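Local coordinates for protein putative glycyl-glycine endopeptidase lytM (Ruminococcus gnavus, PDB 3NYY) that probably acts as a metalloendopeptidase of the M23 family, with glycyl-glycine peptide bonds as its putative target, at residues P95-L100 / I246-S251; N135-Y140 / F213-H218; R7-V12 / N73-D78; D17-P22 / I230-Y235. All blocks are in the same frame, centred on the assembly; numbering follows the deposited sequence.

Contact 3 lies within the N-terminal helical region; contact 4 joins that region to the peptidase sheet. Their segments alternate along the chain, their centres lie about 17 Å apart, and they touch through the Arg-7 to Asp-17 salt bridge. Contact 4 ties helix 16-20 to strand 228-232, which pairs with strand 216-225 in the large antiparallel sheet; contact 2 opens at the start of that second strand, about 24 Å away centre to centre. Contacts 1 and 3 are farthest apart, about 41 Å between centres. Contact 1 pairs the C-terminal tail with residues 95-100 beside contact 2, on which it packs through Tyr-250.

Contact 1: residues P95-L100 / I246-S251; sequences PIPQSL and IKCVYS
The ring of Tyr-250 is the aromatic group between the two segments. Ser-99 CB lies over one face, off centre toward the rim, a CH-pi contact 4.2 Å from Ser-99 CB to the Tyr-250 ring centroid. At the edge, in the ring plane, is Pro-97 O, which takes a hydrogen bond from Tyr-250 OH at 2.7 Å. The hydroxyl comes from above the carbonyl plane, and Arg-245 NH2 donates to the same oxygen, so two donors grip it. Tyr-139 meets the ring edge-to-face. The CB of Pro-97 turns instead to Cys-248, whose SG is 3.5 Å away, and CG2 of Ile-246 lies beside the same proline ring. Gln-98 has CG in the crowded position between backbone N and carbonyl carbon (chi1 54°), so its extended chain runs alongside Lys-247, CD of Gln-98 being 3.6 Å from CG of Lys-247. Its NE2 bonds to Arg-245 O. Leu-100 crosses the Lys-247 chain at about a right angle, CG of Leu-100 meeting CB of Lys-247. The backbones bond in turn: Gln-98 N donates to Ile-246 O at 2.7 Å, and Cys-248 N to Gln-98 O. Leu-100 N reaches Cys-248 O from above its carbonyl plane, 2.7 Å away. One residue bonding forward and back to its partner's neighbours is the register of parallel strands, and 98-99 and 247-248 make a minimal two-stranded parallel sheet that holds the C-terminal tail.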
# COMPACT_ATOMS: atom_id res chain seq x y z
N PRO A 95 15.67 1.75 2.02
CA PRO A 95 15.81 2.83 2.99
C PRO A 95 15.55 2.47 4.47
O PRO A 95 15.87 3.27 5.34
CB PRO A 95 14.78 3.84 2.51
CG PRO A 95 13.74 3.01 1.84
CD PRO A 95 14.55 1.98 1.11
N ILE A 96 14.98 1.29 4.72
CA ILE A 96 14.68 0.88 6.10
C ILE A 96 15.58 -0.31 6.45
O ILE A 96 15.54 -1.34 5.76
CB ILE A 96 13.24 0.48 6.31
CG1 ILE A 96 12.27 1.51 5.74
CG2 ILE A 96 12.97 0.31 7.85
CD1 ILE A 96 12.49 2.97 6.19
N PRO A 97 16.39 -0.17 7.51
CA PRO A 97 17.24 -1.28 7.92
C PRO A 97 16.46 -2.46 8.44
O PRO A 97 15.28 -2.31 8.83
CB PRO A 97 18.09 -0.69 9.06
CG PRO A 97 18.07 0.74 8.88
CD PRO A 97 16.69 1.04 8.29
N GLN A 98 17.10 -3.63 8.45
CA GLN A 98 16.55 -4.79 9.16
C GLN A 98 17.12 -4.78 10.58
O GLN A 98 18.25 -4.30 10.82
CB GLN A 98 16.84 -6.11 8.43
CG GLN A 98 18.28 -6.38 8.11
CD GLN A 98 18.49 -7.78 7.50
OE1 GLN A 98 18.21 -8.79 8.16
NE2 GLN A 98 18.99 -7.84 6.26
N SER A 99 16.36 -5.31 11.52
CA SER A 99 16.76 -5.33 12.92
C SER A 99 17.74 -6.48 13.24
O SER A 99 17.48 -7.62 12.89
CB SER A 99 15.52 -5.45 13.82
OG SER A 99 15.89 -5.55 15.18
N LEU A 100 18.87 -6.14 13.87
CA LEU A 100 19.84 -7.14 14.36
C LEU A 100 19.34 -7.74 15.67
O LEU A 100 19.57 -8.92 15.94
CB LEU A 100 21.22 -6.51 14.63
CG LEU A 100 22.15 -6.41 13.42
CD1 LEU A 100 23.36 -5.50 13.72
CD2 LEU A 100 22.60 -7.80 12.95
N ILE A 246 20.19 -2.98 5.15
CA ILE A 246 21.33 -2.87 6.05
C ILE A 246 20.90 -3.35 7.44
O ILE A 246 19.72 -3.24 7.81
CB ILE A 246 21.94 -1.45 5.99
CG1 ILE A 246 23.37 -1.47 6.50
CG2 ILE A 246 21.10 -0.51 6.78
CD1 ILE A 246 24.05 -0.14 6.32
N LYS A 247 21.80 -4.00 8.17
CA LYS A 247 21.51 -4.58 9.47
C LYS A 247 21.92 -3.61 10.56
O LYS A 247 23.05 -3.11 10.56
CB LYS A 247 22.28 -5.89 9.65
CG LYS A 247 21.81 -7.01 8.74
CD LYS A 247 22.80 -8.19 8.78
CE LYS A 247 22.28 -9.36 7.92
NZ LYS A 247 23.30 -10.43 7.63
N CYS A 248 20.99 -3.33 11.47
CA CYS A 248 21.15 -2.29 12.52
C CYS A 248 20.52 -2.78 13.81
O CYS A 248 19.54 -3.50 13.76
CB CYS A 248 20.39 -0.99 12.11
SG CYS A 248 21.11 -0.07 10.78
N VAL A 249 21.08 -2.36 14.96
CA VAL A 249 20.40 -2.55 16.24
C VAL A 249 19.43 -1.39 16.37
O VAL A 249 19.87 -0.23 16.32
CB VAL A 249 21.40 -2.53 17.40
CG1 VAL A 249 20.63 -2.63 18.71
CG2 VAL A 249 22.41 -3.68 17.24
N TYR A 250 18.14 -1.67 16.47
CA TYR A 250 17.12 -0.59 16.55
C TYR A 250 17.07 0.08 17.94
O TYR A 250 16.97 1.31 18.05
CB TYR A 250 15.73 -1.14 16.28
CG TYR A 250 15.28 -1.22 14.83
CD1 TYR A 250 16.16 -1.59 13.80
CD2 TYR A 250 13.95 -1.01 14.52
CE1 TYR A 250 15.69 -1.69 12.48
CE2 TYR A 250 13.47 -1.10 13.24
CZ TYR A 250 14.33 -1.45 12.21
OH TYR A 250 13.83 -1.50 10.93
N SER A 251 17.11 -0.74 18.99
CA SER A 251 16.79 -0.31 20.37
C SER A 251 18.02 -0.33 21.25
O SER A 251 18.68 -1.35 21.38
CB SER A 251 15.72 -1.24 20.98
O HOH W 1 18.20 -0.97 4.60

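Contact 2: residues N135-Y140 / F213-H218; sequences NTPGYY and FPVHLH
One hydrogen bond carries the polar side of this contact. Val-215 N donates to Asn-135 OD1 at 2.9 Å, nearly straight (167°), though the donor lies above the plane of the amide carbonyl. Asn-135 reaches it with CG anti to its backbone N (chi1 -179°), which swings the amide across to Val-215. A bound nonaethylene glycol, probably from the crystallisation liquor, lies about 3 Å from the nearest atom of the same side chain.

The apolar part is the isopropyl group of Val-215, turned into the loop 135-140. Its CG1 is anti to the backbone N and approaches Thr-136 O at 3.7 Å. Its CG2 lies against the start of the proline, 3.5 Å from Pro-137 N and 3.9 Å from Pro-137 CD, the valine crossing the pyrrolidine at about a right angle. Val-215 also touches Ala-132 and Met-199.

Within the second segment, His-216 ND1 donates to Pro-214 O at 2.9 Å, in the plane of the imidazole, and this fixes the ring's rotation. The His-216 ring also meets Phe-115 of the second subunit edge-to-face. In M23 relatives the second histidine of the H-x-H motif at 216-218 binds zinc and the first is probably catalytic; here His-218 ND1 is hydrogen-bonded to Asp-129.

So one directional amide bond and the valine methyls join these two segments just before strand 216-225, and if the His-216 ring is neutral, NE2 is probably its unprotonated nitrogen.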
# COMPACT_ATOMS: atom_id res chain seq x y z
N ASN A 135 3.31 1.22 14.60
CA ASN A 135 2.90 2.59 14.23
C ASN A 135 3.31 3.57 15.33
O ASN A 135 2.48 4.15 16.02
CB ASN A 135 1.38 2.63 13.90
CG ASN A 135 0.88 4.00 13.49
OD1 ASN A 135 1.64 4.88 13.12
ND2 ASN A 135 -0.47 4.17 13.53
N THR A 136 4.63 3.72 15.47
CA THR A 136 5.18 4.61 16.47
C THR A 136 6.34 5.38 15.86
O THR A 136 7.17 4.80 15.18
CB THR A 136 5.60 3.85 17.75
OG1 THR A 136 6.20 4.75 18.69
CG2 THR A 136 6.57 2.75 17.43
N PRO A 137 6.37 6.70 16.08
CA PRO A 137 7.45 7.49 15.53
C PRO A 137 8.78 7.37 16.28
O PRO A 137 8.80 6.99 17.44
CB PRO A 137 6.92 8.92 15.64
CG PRO A 137 6.14 8.93 16.84
CD PRO A 137 5.47 7.55 16.90
N GLY A 138 9.87 7.66 15.60
CA GLY A 138 11.18 7.63 16.26
C GLY A 138 11.75 6.26 16.54
O GLY A 138 12.61 6.12 17.42
N TYR A 139 11.25 5.25 15.84
CA TYR A 139 11.61 3.85 16.07
C TYR A 139 12.34 3.20 14.89
O TYR A 139 13.42 2.65 15.07
CB TYR A 139 10.38 3.04 16.45
CG TYR A 139 10.63 1.57 16.55
CD1 TYR A 139 11.26 1.01 17.67
CD2 TYR A 139 10.22 0.73 15.55
CE1 TYR A 139 11.49 -0.36 17.75
CE2 TYR A 139 10.47 -0.63 15.59
CZ TYR A 139 11.09 -1.18 16.72
OH TYR A 139 11.30 -2.54 16.74
N TYR A 140 11.75 3.26 13.70
CA TYR A 140 12.40 2.77 12.49
C TYR A 140 13.45 3.75 12.00
O TYR A 140 13.13 4.90 11.67
CB TYR A 140 11.39 2.56 11.34
CG TYR A 140 10.42 1.45 11.49
CD1 TYR A 140 9.23 1.66 12.20
CD2 TYR A 140 10.68 0.21 10.95
CE1 TYR A 140 8.31 0.63 12.35
CE2 TYR A 140 9.76 -0.83 11.09
CZ TYR A 140 8.60 -0.61 11.78
OH TYR A 140 7.71 -1.68 11.89
N PHE A 213 -1.19 11.74 10.95
CA PHE A 213 -1.39 10.59 10.06
C PHE A 213 -0.49 9.47 10.51
O PHE A 213 0.28 9.68 11.42
CB PHE A 213 -1.11 11.01 8.62
CG PHE A 213 0.15 11.78 8.45
CD1 PHE A 213 1.36 11.13 8.43
CD2 PHE A 213 0.12 13.16 8.27
CE1 PHE A 213 2.54 11.83 8.26
CE2 PHE A 213 1.27 13.88 8.08
CZ PHE A 213 2.48 13.22 8.07
N PRO A 214 -0.67 8.24 9.97
CA PRO A 214 0.15 7.10 10.39
C PRO A 214 1.64 7.28 10.13
O PRO A 214 2.05 8.02 9.22
CB PRO A 214 -0.34 5.96 9.49
CG PRO A 214 -1.71 6.37 9.07
CD PRO A 214 -1.62 7.85 8.91
N VAL A 215 2.41 6.58 10.92
CA VAL A 215 3.86 6.61 10.77
C VAL A 215 4.24 5.87 9.49
O VAL A 215 3.84 4.73 9.25
CB VAL A 215 4.56 6.00 12.00
CG1 VAL A 215 6.06 5.79 11.77
CG2 VAL A 215 4.34 6.92 13.23
N HIS A 216 5.01 6.56 8.64
CA HIS A 216 5.49 6.03 7.40
C HIS A 216 6.61 6.89 6.88
O HIS A 216 6.74 8.08 7.24
CB HIS A 216 4.36 5.99 6.35
CG HIS A 216 3.93 7.32 5.83
ND1 HIS A 216 3.25 8.27 6.57
CD2 HIS A 216 4.08 7.85 4.59
CE1 HIS A 216 3.04 9.34 5.82
NE2 HIS A 216 3.51 9.10 4.60
N LEU A 217 7.42 6.27 6.02
CA LEU A 217 8.40 7.04 5.24
C LEU A 217 7.81 7.31 3.88
O LEU A 217 7.43 6.37 3.17
CB LEU A 217 9.68 6.24 4.99
CG LEU A 217 10.68 6.90 4.04
CD1 LEU A 217 11.25 8.30 4.57
CD2 LEU A 217 11.85 5.92 3.73
N HIS A 218 7.70 8.58 3.49
CA HIS A 218 7.39 8.88 2.09
C HIS A 218 8.71 9.02 1.35
O HIS A 218 9.55 9.86 1.72
CB HIS A 218 6.53 10.14 1.93
CG HIS A 218 6.37 10.54 0.51
ND1 HIS A 218 5.37 10.03 -0.28
CD2 HIS A 218 7.13 11.35 -0.28
CE1 HIS A 218 5.51 10.51 -1.51
NE2 HIS A 218 6.54 11.34 -1.54

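Contact 3: residues R7-V12 / N73-D78; sequences RLQKPV and NQTGWD. With SO4 (sulfate ion), chain F.
A type II beta turn from Gln-74 to Trp-77 leads into helix 77-88 of the helical LytM N-terminal region, and the end of helix 4-8 packs on it through Leu-8. Trp-77 N closes the turn on Gln-74 O (3.1 Å), and Gly-76 occupies the N-cap position. Its phi of 101° suits glycine, and a CB here would point at the first segment and clash with Leu-8 O, besides jamming against the carbonyl of Thr-75. Leu-8 lays its branched tip over this turn. With CG anti to the backbone N (chi1 -167°), the side chain sends its two methyls to different parts of the turn: CD2 meets CB of Gln-74 at 3.4 Å, and CD1 faces Gly-76 O at 3.7 Å. Met-46, Trp-71 and Tyr-80 complete its surroundings. The polar link between the segments goes through a water, which accepts from Gln-9 NE2 and donates to both Gln-74 OE1 and Thr-75 O. Gln-74, bent at chi2, curls round to reach it. Gln-9 NE2 thus has two acceptors, the water and Phe-5 O of helix 4-8. Trp-77, on the first turn of the helix, points the other way, into Leu-43, Tyr-68 and Trp-71. The NE1 edge of its indole meets a sulfate, probably from the crystallisation liquor, that Arg-85 also holds; Trp-77 NE1 donates to O4 of that ion, lying near the ring plane, at 2.9 Å.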
# COMPACT_ATOMS: atom_id res chain seq x y z
N ARG A 7 9.75 7.56 -29.02
CA ARG A 7 9.78 8.02 -27.65
C ARG A 7 11.13 8.64 -27.39
O ARG A 7 11.22 9.62 -26.68
CB ARG A 7 9.49 6.90 -26.68
CG ARG A 7 8.06 6.42 -26.71
CD ARG A 7 7.95 5.09 -26.01
NE ARG A 7 6.67 4.46 -26.28
CZ ARG A 7 5.59 4.45 -25.49
NH1 ARG A 7 5.60 4.97 -24.27
NH2 ARG A 7 4.51 3.84 -25.90
N LEU A 8 12.16 8.11 -28.02
CA LEU A 8 13.52 8.54 -27.76
C LEU A 8 13.79 9.90 -28.43
O LEU A 8 14.76 10.55 -28.07
CB LEU A 8 14.50 7.45 -28.20
CG LEU A 8 15.93 7.53 -27.78
CD1 LEU A 8 15.96 7.36 -26.23
CD2 LEU A 8 16.73 6.43 -28.49
N GLN A 9 12.91 10.36 -29.32
CA GLN A 9 13.08 11.67 -30.02
C GLN A 9 12.68 12.85 -29.18
O GLN A 9 12.97 13.98 -29.55
CB GLN A 9 12.30 11.73 -31.34
CG GLN A 9 12.56 10.56 -32.29
CD GLN A 9 14.01 10.28 -32.48
OE1 GLN A 9 14.74 11.12 -33.00
NE2 GLN A 9 14.46 9.10 -32.04
N LYS A 10 11.98 12.60 -28.06
CA LYS A 10 11.57 13.66 -27.13
C LYS A 10 12.18 13.37 -25.74
O LYS A 10 12.50 12.23 -25.43
CB LYS A 10 10.04 13.66 -26.97
CG LYS A 10 9.24 13.96 -28.24
CD LYS A 10 9.24 15.44 -28.58
CE LYS A 10 8.36 15.75 -29.80
NZ LYS A 10 8.87 15.09 -31.05
N PRO A 11 12.35 14.40 -24.89
CA PRO A 11 12.86 14.13 -23.55
C PRO A 11 12.01 13.07 -22.85
O PRO A 11 10.76 13.09 -22.93
CB PRO A 11 12.73 15.49 -22.86
CG PRO A 11 12.81 16.48 -23.99
CD PRO A 11 12.05 15.83 -25.08
N VAL A 12 12.69 12.10 -22.23
CA VAL A 12 11.96 10.91 -21.75
C VAL A 12 11.41 11.07 -20.34
O VAL A 12 10.39 10.49 -20.02
CB VAL A 12 12.84 9.65 -21.89
CG1 VAL A 12 12.04 8.38 -21.54
CG2 VAL A 12 13.36 9.54 -23.35
N ASN A 73 23.57 3.54 -30.66
CA ASN A 73 23.74 4.37 -31.85
C ASN A 73 22.73 5.51 -31.99
O ASN A 73 22.95 6.42 -32.77
CB ASN A 73 23.68 3.48 -33.11
CG ASN A 73 24.93 2.60 -33.26
OD1 ASN A 73 26.00 3.10 -33.52
ND2 ASN A 73 24.77 1.29 -33.06
N GLN A 74 21.62 5.43 -31.26
CA GLN A 74 20.53 6.35 -31.44
C GLN A 74 20.88 7.70 -30.84
O GLN A 74 21.43 7.78 -29.73
CB GLN A 74 19.26 5.86 -30.76
CG GLN A 74 18.69 4.62 -31.38
CD GLN A 74 18.09 4.87 -32.76
OE1 GLN A 74 17.69 6.00 -33.11
NE2 GLN A 74 18.01 3.84 -33.53
N THR A 75 20.59 8.77 -31.58
CA THR A 75 20.57 10.07 -30.99
C THR A 75 19.48 10.02 -29.94
O THR A 75 18.39 9.44 -30.17
CB THR A 75 20.28 11.17 -32.02
OG1 THR A 75 18.96 11.01 -32.52
CG2 THR A 75 21.30 11.08 -33.16
N GLY A 76 19.78 10.55 -28.76
CA GLY A 76 18.88 10.46 -27.63
C GLY A 76 19.28 9.39 -26.63
O GLY A 76 18.91 9.49 -25.45
N TRP A 77 20.00 8.35 -27.08
CA TRP A 77 20.43 7.30 -26.14
C TRP A 77 21.14 7.85 -24.90
O TRP A 77 20.77 7.48 -23.78
CB TRP A 77 21.32 6.28 -26.83
CG TRP A 77 21.97 5.33 -25.89
CD1 TRP A 77 23.26 5.34 -25.56
CD2 TRP A 77 21.37 4.23 -25.21
NE1 TRP A 77 23.53 4.33 -24.66
CE2 TRP A 77 22.38 3.64 -24.42
CE3 TRP A 77 20.07 3.73 -25.12
CZ2 TRP A 77 22.15 2.54 -23.60
CZ3 TRP A 77 19.82 2.64 -24.30
CH2 TRP A 77 20.87 2.06 -23.53
N ASP A 78 22.13 8.71 -25.11
CA ASP A 78 22.96 9.17 -23.99
C ASP A 78 22.11 9.78 -22.87
O ASP A 78 22.25 9.39 -21.70
CB ASP A 78 24.06 10.13 -24.43
CG ASP A 78 25.19 9.40 -25.20
OD1 ASP A 78 25.37 8.15 -25.08
OD2 ASP A 78 25.89 10.10 -25.93
S SO4 F . 26.63 3.88 -22.53
O1 SO4 F . 25.40 3.27 -22.03
O2 SO4 F . 26.90 5.11 -21.78
O3 SO4 F . 27.71 2.93 -22.36
O4 SO4 F . 26.37 4.19 -23.93
O HOH W 2 17.22 8.52 -32.23

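Contact 4: residues D17-P22 / I230-Y235; sequences DFRRQP and ISVNPY. With SO4 (sulfate ion), chain E.
The guanidinium of Arg-19 lies side-on against Ser-231, using two nitrogens for two different atoms. NE of Arg-19 points nearly along the C=O axis of Ser-231 and donates to its O at 2.8 Å; NH2 of Arg-19 donates to Ser-231 OG at 2.9 Å, in the guanidinium plane, and weakly to the carbonyl as well. A bend at chi3 (68°) turns the group this way. Ile-230 then lies across it, its CG2 over one face and 3.5 Å from Arg-19 NE. Ser-231 OG, in the crowded position between backbone N and carbonyl carbon, also bonds Glu-126 OE1, a carboxylate that probably helps balance the arginine. NH1 of Arg-19 takes a sulfate oxygen, O1, at 2.8 Å; the ion, probably from the crystallisation liquor, also holds Arg-117, whose NH2 lies close to that NH1.

The contact fastens helix 16-20 of the N-terminal region to strand 228-232, an edge strand of the M23 peptidase sheet. Where the helix ends, Gln-21 takes a positive phi (59°), and the freed carbonyls are met by Asn-233: its N donates to Arg-19 O at 2.8 Å nearly along the C=O axis, and its ND2 to Arg-20 O at 3.0 Å. ND2 also binds Asp-111. Asn-233 OD1 accepts from Tyr-235 N in an Asx turn, the entry to helix 235-240. Gln-21 slides past Asn-233 in the opposite direction, their amide planes 75° apart, and its NE2 sits over the centre of the Phe-18 ring, 3.7 Å above the plane, while donating to Phe-18 O.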
# COMPACT_ATOMS: atom_id res chain seq x y z
N ASP A 17 4.74 7.01 -19.36
CA ASP A 17 5.13 5.61 -19.22
C ASP A 17 6.54 5.47 -18.58
O ASP A 17 6.77 4.54 -17.84
CB ASP A 17 5.11 4.87 -20.56
CG ASP A 17 3.73 4.63 -21.10
OD1 ASP A 17 2.74 4.63 -20.34
OD2 ASP A 17 3.61 4.42 -22.32
N PHE A 18 7.45 6.41 -18.85
CA PHE A 18 8.72 6.40 -18.16
C PHE A 18 8.51 6.67 -16.66
O PHE A 18 9.07 5.98 -15.80
CB PHE A 18 9.68 7.41 -18.76
CG PHE A 18 10.99 7.48 -18.05
CD1 PHE A 18 12.00 6.56 -18.35
CD2 PHE A 18 11.20 8.39 -17.03
CE1 PHE A 18 13.23 6.61 -17.67
CE2 PHE A 18 12.42 8.43 -16.33
CZ PHE A 18 13.43 7.52 -16.66
N ARG A 19 7.71 7.67 -16.35
CA ARG A 19 7.50 8.01 -14.94
C ARG A 19 6.92 6.86 -14.14
O ARG A 19 7.24 6.68 -12.96
CB ARG A 19 6.66 9.26 -14.78
CG ARG A 19 7.29 10.47 -15.37
CD ARG A 19 6.36 11.68 -15.27
NE ARG A 19 6.19 12.10 -13.88
CZ ARG A 19 5.36 13.05 -13.45
NH1 ARG A 19 4.57 13.71 -14.30
NH2 ARG A 19 5.31 13.36 -12.15
N ARG A 20 6.06 6.08 -14.81
CA ARG A 20 5.42 4.93 -14.15
C ARG A 20 6.37 3.76 -13.85
O ARG A 20 6.12 2.99 -12.93
CB ARG A 20 4.22 4.49 -14.99
CG ARG A 20 3.44 3.28 -14.41
CD ARG A 20 2.09 3.06 -15.09
NE ARG A 20 2.23 3.02 -16.55
CZ ARG A 20 2.42 1.94 -17.28
NH1 ARG A 20 2.49 0.73 -16.73
NH2 ARG A 20 2.59 2.06 -18.60
N GLN A 21 7.45 3.63 -14.62
CA GLN A 21 8.50 2.61 -14.44
C GLN A 21 7.94 1.20 -14.52
O GLN A 21 8.02 0.45 -13.57
CB GLN A 21 9.23 2.82 -13.12
CG GLN A 21 9.94 4.13 -12.99
CD GLN A 21 11.33 4.17 -13.56
OE1 GLN A 21 12.24 3.50 -13.07
NE2 GLN A 21 11.52 5.00 -14.64
N PRO A 22 7.33 0.83 -15.66
CA PRO A 22 6.64 -0.48 -15.73
C PRO A 22 7.66 -1.62 -15.79
O PRO A 22 8.34 -1.76 -16.79
CB PRO A 22 5.83 -0.37 -17.01
CG PRO A 22 6.52 0.63 -17.85
CD PRO A 22 7.20 1.58 -16.92
N ILE A 230 11.05 16.51 -11.70
CA ILE A 230 9.97 15.60 -12.13
C ILE A 230 10.02 14.36 -11.26
O ILE A 230 11.03 13.66 -11.26
CB ILE A 230 10.14 15.11 -13.61
CG1 ILE A 230 10.35 16.28 -14.57
CG2 ILE A 230 8.99 14.18 -14.07
CD1 ILE A 230 9.17 17.22 -14.67
N SER A 231 8.93 14.06 -10.57
CA SER A 231 8.86 12.82 -9.82
C SER A 231 8.70 11.59 -10.75
O SER A 231 8.01 11.64 -11.78
CB SER A 231 7.70 12.87 -8.83
OG SER A 231 6.44 13.04 -9.51
N VAL A 232 9.35 10.50 -10.34
CA VAL A 232 9.23 9.19 -11.00
C VAL A 232 8.89 8.14 -9.96
O VAL A 232 9.19 8.33 -8.78
CB VAL A 232 10.53 8.82 -11.78
CG1 VAL A 232 10.87 9.92 -12.77
CG2 VAL A 232 11.68 8.55 -10.83
N ASN A 233 8.30 7.05 -10.40
CA ASN A 233 7.85 6.00 -9.48
C ASN A 233 9.00 5.29 -8.80
O ASN A 233 9.76 4.58 -9.49
CB ASN A 233 6.98 5.01 -10.26
CG ASN A 233 6.21 4.05 -9.38
OD1 ASN A 233 6.21 4.18 -8.13
ND2 ASN A 233 5.47 3.10 -10.03
N PRO A 234 9.10 5.37 -7.45
CA PRO A 234 10.18 4.63 -6.80
C PRO A 234 9.86 3.16 -6.56
O PRO A 234 10.74 2.43 -6.15
CB PRO A 234 10.29 5.31 -5.43
CG PRO A 234 9.58 6.60 -5.56
CD PRO A 234 8.45 6.32 -6.51
N TYR A 235 8.62 2.74 -6.78
CA TYR A 235 8.25 1.40 -6.38
C TYR A 235 9.14 0.30 -6.98
O TYR A 235 9.66 -0.55 -6.24
CB TYR A 235 6.75 1.14 -6.66
CG TYR A 235 6.32 -0.27 -6.33
CD1 TYR A 235 5.96 -0.58 -5.03
CD2 TYR A 235 6.30 -1.29 -7.30
CE1 TYR A 235 5.57 -1.86 -4.67
CE2 TYR A 235 5.89 -2.60 -6.91
CZ TYR A 235 5.56 -2.85 -5.59
OH TYR A 235 5.15 -4.11 -5.11
S SO4 E . 2.42 17.05 -13.63
O1 SO4 E . 3.47 16.08 -13.37
O2 SO4 E . 2.65 18.22 -12.79
O3 SO4 E . 2.44 17.40 -15.05
O4 SO4 E . 1.11 16.47 -13.31
O HOH W 3 11.70 2.72 -10.01